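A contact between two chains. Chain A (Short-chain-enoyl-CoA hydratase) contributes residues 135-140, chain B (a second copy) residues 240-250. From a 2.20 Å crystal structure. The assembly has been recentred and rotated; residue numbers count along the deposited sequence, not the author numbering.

Chain A 135-140: VGLGIT
Chain B, residues 240-250: EDQKDAMTAFI

A short turn of chain A lies against one side of a helix in chain B, and the fit rests on packing: no hydrogen bond crosses between the two stretches, which together bury 325 Å². Chain B is helical from Glu B240 through Phe B249, with i to i+4 bonds such as Ala B245 N to Asp B241 O at 3.1 Å. In chain A, a 3-10 segment reaches Val A135 and Gly A136 (phi/psi -65/-26); Leu A137 follows at -99/12, Gly A138 turns at 73/20, and Ile A139 is extended at -127/161. A weak bond from Gly A138 N to Val A135 O, 3.4 Å, ties the turn together.

The register is set by two close backbone approaches. Gly A138 CA sits 4.2 Å from Gln B242 CA, and Leu A137 CA sits 4.9 Å from Ala B245 CA. The first is possible because Gly A138 has no side chain: an ideal CB there would point toward the helix and lie 2.8 Å from both Gln B242 CA and Asp B241 O, a clash with each. Positive phi by itself also favours glycine, so two demands coincide at this position.

The small side chain of Ala B245 is the helix's answering bump. Its CA-to-CB bond points toward chain A, and Ala B245 CB rests against backbone, 3.7 Å from both Gly A136 O and Leu A137 C, and 4.2 Å from Gly A138 N. Next to it, Gly A138 O meets Gln B242 CB at 3.7 Å.

Leu A137 is the large knob, covered over 92 Å². Its CA-to-CB bond points sideways, but chi1 of -49° (m) and chi2 of 109°, between wells, bring its end nearer the helix. Leu A137 CD2 lies over one face of the Phe B249 ring, 4.1 Å from its centroid and 22° off the normal, in a CH-pi contact. The CA-to-CB bond of Phe B249 points toward the turn, with chi1 t and chi2 71°. Nearer its root, Leu A137 CB is 4.2 Å from Met B246 CG, while Leu A137 O approaches Met B246 CG at 3.7 Å.

Met B246 (m, t, t) starts sideways, but its end comes nearer the turn, so that Met B246 CE meets Ile A139 CD1 at 3.7 Å; Ile A139 is p, t. A weak hydrogen bond from Gln B242 NE2 to Met B246 SD, 3.5 Å, links these helix neighbours, with Gln B242 at chi1 t, chi2 m. The rule is complementary sizing: glycine where backbones close, alanine against the turn, and long side chains filling the space beside them.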

# COMPACT_ATOMS: atom_id res chain seq x y z
N VAL A 135 -9.20 6.09 26.30
CA VAL A 135 -10.12 4.98 26.56
C VAL A 135 -10.73 4.98 27.98
O VAL A 135 -11.80 4.38 28.23
CB VAL A 135 -9.46 3.62 26.20
CG1 VAL A 135 -8.36 3.22 27.19
CG2 VAL A 135 -10.51 2.55 26.18
N GLY A 136 -10.07 5.64 28.93
CA GLY A 136 -10.70 5.88 30.24
C GLY A 136 -11.93 6.79 30.16
O GLY A 136 -12.80 6.74 31.03
N LEU A 137 -11.96 7.63 29.13
CA LEU A 137 -13.06 8.57 28.86
C LEU A 137 -14.08 8.08 27.79
O LEU A 137 -14.93 8.84 27.33
CB LEU A 137 -12.48 9.95 28.47
CG LEU A 137 -11.38 10.45 29.45
CD1 LEU A 137 -10.00 10.41 28.83
CD2 LEU A 137 -11.61 11.87 29.93
N GLY A 138 -14.00 6.80 27.43
CA GLY A 138 -14.92 6.21 26.50
C GLY A 138 -14.71 6.64 25.07
O GLY A 138 -15.61 6.49 24.26
N ILE A 139 -13.52 7.14 24.78
CA ILE A 139 -13.10 7.44 23.41
C ILE A 139 -11.76 6.80 23.03
O ILE A 139 -10.96 6.44 23.88
CB ILE A 139 -12.92 8.96 23.16
CG1 ILE A 139 -12.21 9.66 24.33
CG2 ILE A 139 -14.25 9.64 22.88
CD1 ILE A 139 -11.70 11.01 23.91
N THR A 140 -11.52 6.69 21.72
CA THR A 140 -10.21 6.34 21.18
C THR A 140 -9.44 7.64 21.09
O THR A 140 -10.04 8.69 21.10
CB THR A 140 -10.29 5.84 19.73
OG1 THR A 140 -10.64 6.93 18.86
CG2 THR A 140 -11.32 4.73 19.58
N GLU B 240 -23.16 5.45 25.83
CA GLU B 240 -23.37 5.89 27.23
C GLU B 240 -22.03 6.14 27.87
O GLU B 240 -21.81 7.21 28.48
CB GLU B 240 -24.08 4.83 28.11
CG GLU B 240 -25.23 4.07 27.48
CD GLU B 240 -26.39 4.97 27.15
OE1 GLU B 240 -27.46 4.74 27.74
OE2 GLU B 240 -26.22 5.89 26.33
N ASP B 241 -21.15 5.14 27.76
CA ASP B 241 -19.84 5.17 28.39
C ASP B 241 -19.09 6.42 28.01
O ASP B 241 -18.40 6.99 28.84
CB ASP B 241 -19.03 3.91 28.06
CG ASP B 241 -19.67 2.61 28.59
OD1 ASP B 241 -20.85 2.61 29.01
OD2 ASP B 241 -19.01 1.55 28.56
N GLN B 242 -19.24 6.92 26.78
CA GLN B 242 -18.57 8.19 26.44
C GLN B 242 -19.12 9.35 27.29
O GLN B 242 -18.35 10.00 28.00
CB GLN B 242 -18.64 8.48 24.94
CG GLN B 242 -18.10 9.86 24.54
CD GLN B 242 -19.17 10.94 24.59
OE1 GLN B 242 -20.19 10.82 23.96
NE2 GLN B 242 -18.93 11.99 25.34
N LYS B 243 -20.43 9.60 27.24
CA LYS B 243 -21.00 10.72 28.03
C LYS B 243 -20.77 10.58 29.54
O LYS B 243 -20.29 11.52 30.17
CB LYS B 243 -22.48 10.95 27.73
CG LYS B 243 -22.72 12.11 26.75
CD LYS B 243 -24.19 12.25 26.38
CE LYS B 243 -25.03 12.77 27.54
NZ LYS B 243 -26.48 12.61 27.24
N ASP B 244 -21.07 9.41 30.10
CA ASP B 244 -20.88 9.16 31.54
C ASP B 244 -19.43 9.44 31.99
O ASP B 244 -19.22 10.10 33.01
CB ASP B 244 -21.27 7.72 31.93
CG ASP B 244 -22.74 7.39 31.61
OD1 ASP B 244 -23.56 8.29 31.38
OD2 ASP B 244 -23.06 6.19 31.57
N ALA B 245 -18.45 8.96 31.23
CA ALA B 245 -17.03 9.06 31.64
C ALA B 245 -16.46 10.47 31.49
O ALA B 245 -15.65 10.95 32.28
CB ALA B 245 -16.20 8.07 30.83
N MET B 246 -16.87 11.16 30.45
CA MET B 246 -16.46 12.52 30.33
C MET B 246 -17.16 13.37 31.39
O MET B 246 -16.61 14.39 31.83
CB MET B 246 -16.78 13.01 28.94
CG MET B 246 -15.96 12.31 27.89
SD MET B 246 -15.87 13.29 26.41
CE MET B 246 -14.79 12.33 25.35
N THR B 247 -18.35 12.96 31.80
CA THR B 247 -19.10 13.68 32.81
C THR B 247 -18.41 13.53 34.16
O THR B 247 -17.96 14.51 34.74
CB THR B 247 -20.55 13.19 32.88
OG1 THR B 247 -21.12 13.24 31.57
CG2 THR B 247 -21.38 14.07 33.82
N ALA B 248 -18.28 12.29 34.60
CA ALA B 248 -17.60 11.95 35.84
C ALA B 248 -16.13 12.42 35.89
O ALA B 248 -15.61 12.67 36.98
CB ALA B 248 -17.67 10.45 36.08
N PHE B 249 -15.47 12.55 34.74
CA PHE B 249 -14.14 13.18 34.68
C PHE B 249 -14.25 14.61 35.19
O PHE B 249 -13.41 15.06 35.96
CB PHE B 249 -13.57 13.18 33.24
CG PHE B 249 -12.25 13.91 33.09
CD1 PHE B 249 -11.06 13.39 33.63
CD2 PHE B 249 -12.18 15.13 32.39
CE1 PHE B 249 -9.86 14.07 33.48
CE2 PHE B 249 -10.96 15.81 32.24
CZ PHE B 249 -9.80 15.27 32.77
N ILE B 250 -15.29 15.32 34.75
CA ILE B 250 -15.51 16.72 35.14
C ILE B 250 -16.15 16.87 36.55
O ILE B 250 -16.27 17.96 37.08
CB ILE B 250 -16.27 17.48 34.04
CG1 ILE B 250 -15.45 17.45 32.75
CG2 ILE B 250 -16.53 18.93 34.44
CD1 ILE B 250 -16.25 17.76 31.50